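Local coordinates for protein EmGH1 (Erythrobacter marinus, PDB 5Z87) that probably hydrolyses beta-glucosidic linkages as a glycoside hydrolase of family 3, at residues 319-324 with 328-333. Sequence-based numbering, arbitrary orientation.
Sequences RIHSLH and GSEAEA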
loop_
_atom_site.group_PDB
_atom_site.type_symbol
_atom_site.label_atom_id
_atom_site.label_comp_id
_atom_site.label_asym_id
_atom_site.label_seq_id
_atom_site.Cartn_x
_atom_site.Cartn_y
_atom_site.Cartn_z
ATOM N N ARG A 319 10.299 -19.792 -12.012
ATOM C CA ARG A 319 9.338 -19.385 -10.995
ATOM C C ARG A 319 8.055 -18.814 -11.580
ATOM O O ARG A 319 7.090 -18.648 -10.829
ATOM C CB ARG A 319 9.969 -18.370 -10.052
ATOM C CG ARG A 319 10.965 -18.980 -9.088
ATOM C CD ARG A 319 11.754 -17.897 -8.428
ATOM N NE ARG A 319 12.923 -18.421 -7.746
ATOM C CZ ARG A 319 13.876 -17.642 -7.252
ATOM N NH1 ARG A 319 13.769 -16.324 -7.374
ATOM N NH2 ARG A 319 14.930 -18.172 -6.644
ATOM N N ILE A 320 8.026 -18.504 -12.882
ATOM C CA ILE A 320 6.760 -18.248 -13.559
ATOM C C ILE A 320 5.790 -19.378 -13.276
ATOM O O ILE A 320 4.581 -19.165 -13.116
ATOM C CB ILE A 320 6.974 -18.086 -15.073
ATOM C CG1 ILE A 320 7.904 -16.914 -15.394
ATOM C CG2 ILE A 320 5.631 -17.912 -15.801
ATOM C CD1 ILE A 320 8.349 -16.958 -16.870
ATOM N N HIS A 321 6.310 -20.601 -13.222
ATOM C CA HIS A 321 5.549 -21.789 -12.893
ATOM C C HIS A 321 5.535 -22.048 -11.392
ATOM O O HIS A 321 4.462 -22.140 -10.789
ATOM C CB HIS A 321 6.125 -23.007 -13.621
ATOM C CG HIS A 321 5.653 -24.312 -13.061
ATOM N ND1 HIS A 321 4.333 -24.711 -13.115
ATOM C CD2 HIS A 321 6.317 -25.292 -12.401
ATOM C CE1 HIS A 321 4.207 -25.889 -12.528
ATOM N NE2 HIS A 321 5.394 -26.261 -12.081
ATOM N N SER A 322 6.722 -22.129 -10.780
ATOM C CA SER A 322 6.868 -22.731 -9.458
ATOM C C SER A 322 6.527 -21.784 -8.312
ATOM O O SER A 322 6.297 -22.251 -7.198
ATOM C CB SER A 322 8.300 -23.237 -9.268
ATOM O OG SER A 322 9.210 -22.141 -9.275
ATOM N N LEU A 323 6.536 -20.475 -8.544
ATOM C CA LEU A 323 6.180 -19.495 -7.528
ATOM C C LEU A 323 4.847 -18.830 -7.841
ATOM O O LEU A 323 3.918 -18.928 -7.039
ATOM C CB LEU A 323 7.291 -18.440 -7.392
ATOM C CG LEU A 323 6.974 -17.331 -6.377
ATOM C CD1 LEU A 323 6.794 -17.917 -4.960
ATOM C CD2 LEU A 323 8.071 -16.266 -6.388
ATOM N N HIS A 324 4.723 -18.203 -9.021
ATOM C CA HIS A 324 3.521 -17.463 -9.390
ATOM C C HIS A 324 2.353 -18.363 -9.790
ATOM O O HIS A 324 1.193 -17.941 -9.696
ATOM C CB HIS A 324 3.831 -16.520 -10.549
ATOM C CG HIS A 324 4.719 -15.382 -10.178
ATOM N ND1 HIS A 324 4.273 -14.304 -9.442
ATOM C CD2 HIS A 324 6.028 -15.151 -10.436
ATOM C CE1 HIS A 324 5.266 -13.448 -9.279
ATOM N NE2 HIS A 324 6.344 -13.942 -9.868
ATOM N N GLY A 328 2.062 -23.669 -16.537
ATOM C CA GLY A 328 1.650 -24.987 -16.097
ATOM C C GLY A 328 2.788 -25.953 -15.865
ATOM O O GLY A 328 2.596 -26.972 -15.192
ATOM N N SER A 329 3.974 -25.648 -16.379
ATOM C CA SER A 329 5.105 -26.548 -16.224
ATOM C C SER A 329 6.379 -25.744 -16.428
ATOM O O SER A 329 6.345 -24.589 -16.847
ATOM C CB SER A 329 5.029 -27.698 -17.228
ATOM O OG SER A 329 4.997 -27.171 -18.546
ATOM N N GLU A 330 7.514 -26.391 -16.169
ATOM C CA GLU A 330 8.795 -25.743 -16.434
ATOM C C GLU A 330 8.999 -25.494 -17.925
ATOM O O GLU A 330 9.470 -24.419 -18.320
ATOM C CB GLU A 330 9.927 -26.579 -15.855
ATOM C CG GLU A 330 9.757 -26.840 -14.377
ATOM C CD GLU A 330 10.999 -27.462 -13.768
ATOM O OE1 GLU A 330 11.566 -28.376 -14.400
ATOM O OE2 GLU A 330 11.416 -27.029 -12.669
ATOM N N ALA A 331 8.619 -26.455 -18.771
ATOM C CA ALA A 331 8.689 -26.243 -20.218
ATOM C C ALA A 331 7.824 -25.069 -20.656
ATOM O O ALA A 331 8.239 -24.267 -21.506
ATOM C CB ALA A 331 8.263 -27.509 -20.964
ATOM N N GLU A 332 6.601 -24.964 -20.106
ATOM C CA GLU A 332 5.767 -23.812 -20.431
ATOM C C GLU A 332 6.376 -22.517 -19.906
ATOM O O GLU A 332 6.227 -21.468 -20.538
ATOM C CB GLU A 332 4.342 -23.984 -19.888
ATOM C CG GLU A 332 3.483 -22.749 -20.198
ATOM C CD GLU A 332 1.972 -22.921 -19.980
ATOM O OE1 GLU A 332 1.554 -23.494 -18.950
ATOM O OE2 GLU A 332 1.198 -22.452 -20.847
ATOM N N ALA A 333 7.085 -22.570 -18.773
ATOM C CA ALA A 333 7.723 -21.363 -18.240
ATOM C C ALA A 333 8.826 -20.868 -19.169
ATOM O O ALA A 333 8.910 -19.668 -19.473
ATOM C CB ALA A 333 8.285 -21.630 -16.838
#
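I320, on the short helix 319-322, meets A333 in the first turn of helix 330-340, their CB atoms 4.2 Å apart. Its CG1 branch turns back beside the backbone N (chi1 -61°) and carries CD1 to 3.8 Å from the carbonyl O of A333, while the side chain also touches A327 in the intervening loop. H321 follows and makes the broader approach. Its CB lies 4.1 Å from A333 CB, so the methyl of that alanine is shared by two consecutive residues of the short helix. With CG anti to the backbone N (chi1 164°), the imidazole stands against the entry to the second helix: S329 CA and E330 N sit over one ring face, both displaced toward its rim, and CE1 comes within 3.3 Å of G328 O. ND1, close to S329 N but badly angled for bonding to it, is hydrogen-bonded instead to A327 O, which helps fix the ring's rotation. S329 is the N-cap of helix 330-340, its OG accepting from E332 N at 3.1 Å, which probably steadies the backbone facing the ring. I715 of the second subunit, a magnesium-site residue, packs on H321, bringing the ring into the subunit interface, and R318 forms a salt bridge with E330. Replacing H321 with an alanine would probably uncover the S329-E330 backbone and leave A327 O without its imidazole partner. Within the family 3 N-terminal domain, two successive helices are thus joined across a short loop. Since a carbonyl can only accept, ND1 probably carries a proton, and the ring meets 328-330 by van der Waals contact alone.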